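Long-range contact in solute-binding protein (PDB 2ZYO), which binds maltodextrins such as the maltotetraose held here, and cyclodextrins, probably delivering them to a membrane transporter for uptake: residues A132-K137 and G235-G240. Numbering follows the deposited sequence.
Sequences ALIYNK and GLFKSG
F237, near the C-terminal end of helix 230-238, pushes its ring against strand 120-136 between I134 and N136, a helix-on-sheet packing in this periplasmic-binding-protein fold. The ring reaches the strand because CG stands anti to the backbone N (chi1 -172°), which carries its tip to the main chain. It arrives edge first: Y135 C lies near the ring plane, 3.7 Å from F237 CZ, and N136 N is 3.6 Å from the same CZ. I134 and N136 both point toward the helix and flank this tip, while Y135 turns away. The I134 and F237 side chains cross at about a right angle, with I134 CG2 4.2 Å from F237 CZ; a branched aliphatic residue suits this buried strand position, where V245 and Y255 also meet both side chains. On the other flank N136 CB lies 4.0 Å from F237 CE1. An alanine in place of F237 would probably leave a gap between helix and strand and take from I134 CG2 the ring edge it packs against here. G240, whose positive phi comes easily to a residue without a side chain, closes the helix in a Schellman motif. The amide suits N136 because its two ends do different work: OD1 accepts a hydrogen bond from K138 N, while ND2 donates to two waters, one bonded to F237 O and the other, 3.0 Å from N136 ND2, to G240 O.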
# COMPACT_ATOMS: atom_id res chain seq x y z
N ALA A 132 -2.04 -9.72 3.85
CA ALA A 132 -2.78 -10.49 4.86
C ALA A 132 -2.42 -11.95 4.66
O ALA A 132 -1.58 -12.27 3.81
CB ALA A 132 -4.28 -10.27 4.71
N LEU A 133 -3.04 -12.83 5.44
CA LEU A 133 -2.80 -14.26 5.28
C LEU A 133 -3.76 -14.81 4.23
O LEU A 133 -4.96 -14.95 4.48
CB LEU A 133 -2.95 -15.00 6.61
CG LEU A 133 -2.36 -16.41 6.66
CD1 LEU A 133 -0.83 -16.38 6.63
CD2 LEU A 133 -2.86 -17.15 7.88
N ILE A 134 -3.22 -15.10 3.05
CA ILE A 134 -3.99 -15.70 1.97
C ILE A 134 -3.75 -17.20 2.02
O ILE A 134 -2.61 -17.65 2.03
CB ILE A 134 -3.57 -15.15 0.58
CG1 ILE A 134 -3.66 -13.62 0.55
CG2 ILE A 134 -4.43 -15.77 -0.52
CD1 ILE A 134 -3.06 -12.98 -0.70
N TYR A 135 -4.83 -17.97 2.06
CA TYR A 135 -4.70 -19.42 2.22
C TYR A 135 -5.52 -20.25 1.25
O TYR A 135 -6.53 -19.79 0.71
CB TYR A 135 -4.94 -19.84 3.68
CG TYR A 135 -6.31 -19.55 4.25
CD1 TYR A 135 -7.28 -20.55 4.32
CD2 TYR A 135 -6.64 -18.29 4.75
CE1 TYR A 135 -8.54 -20.30 4.85
CE2 TYR A 135 -7.90 -18.03 5.28
CZ TYR A 135 -8.84 -19.04 5.33
OH TYR A 135 -10.08 -18.79 5.87
N ASN A 136 -5.05 -21.47 1.01
CA ASN A 136 -5.73 -22.44 0.16
C ASN A 136 -6.71 -23.23 1.02
O ASN A 136 -6.29 -23.99 1.90
CB ASN A 136 -4.68 -23.37 -0.47
CG ASN A 136 -5.28 -24.35 -1.47
OD1 ASN A 136 -6.45 -24.71 -1.39
ND2 ASN A 136 -4.45 -24.80 -2.40
N LYS A 137 -8.00 -23.05 0.76
CA LYS A 137 -9.06 -23.66 1.58
C LYS A 137 -9.07 -25.19 1.56
O LYS A 137 -9.67 -25.83 2.43
CB LYS A 137 -10.44 -23.10 1.19
CG LYS A 137 -10.69 -21.69 1.69
CD LYS A 137 -12.06 -21.19 1.25
CE LYS A 137 -12.45 -19.90 1.98
NZ LYS A 137 -13.84 -19.49 1.66
N GLY A 235 3.92 -18.66 -7.88
CA GLY A 235 3.97 -19.90 -8.66
C GLY A 235 3.64 -21.12 -7.82
O GLY A 235 2.81 -21.94 -8.20
N LEU A 236 4.28 -21.22 -6.65
CA LEU A 236 4.07 -22.35 -5.76
C LEU A 236 2.69 -22.38 -5.12
O LEU A 236 2.12 -23.46 -4.92
CB LEU A 236 5.18 -22.45 -4.71
CG LEU A 236 6.54 -22.89 -5.26
CD1 LEU A 236 7.61 -22.86 -4.18
CD2 LEU A 236 6.45 -24.28 -5.89
N PHE A 237 2.14 -21.21 -4.79
CA PHE A 237 0.77 -21.16 -4.27
C PHE A 237 -0.24 -21.60 -5.34
O PHE A 237 -1.16 -22.36 -5.06
CB PHE A 237 0.42 -19.77 -3.73
CG PHE A 237 -0.90 -19.72 -3.00
CD1 PHE A 237 -1.03 -20.27 -1.73
CD2 PHE A 237 -2.02 -19.14 -3.60
CE1 PHE A 237 -2.26 -20.24 -1.06
CE2 PHE A 237 -3.25 -19.11 -2.95
CZ PHE A 237 -3.37 -19.65 -1.67
N LYS A 238 -0.04 -21.13 -6.57
CA LYS A 238 -0.90 -21.50 -7.70
C LYS A 238 -0.80 -22.99 -8.05
O LYS A 238 -1.72 -23.55 -8.65
CB LYS A 238 -0.60 -20.65 -8.93
CG LYS A 238 -1.07 -19.20 -8.80
CD LYS A 238 -0.87 -18.41 -10.09
CE LYS A 238 0.60 -18.06 -10.32
NZ LYS A 238 0.79 -17.30 -11.58
N SER A 239 0.30 -23.62 -7.65
CA SER A 239 0.54 -25.05 -7.87
C SER A 239 -0.32 -25.93 -6.96
O SER A 239 -0.41 -27.14 -7.17
CB SER A 239 2.02 -25.38 -7.64
OG SER A 239 2.30 -25.55 -6.26
N GLY A 240 -0.94 -25.32 -5.95
CA GLY A 240 -1.79 -26.03 -5.00
C GLY A 240 -1.04 -26.77 -3.91
O GLY A 240 -1.62 -27.61 -3.22
O HOH W 1 -1.64 -23.82 -2.74
O HOH W 2 -4.63 -27.60 -3.46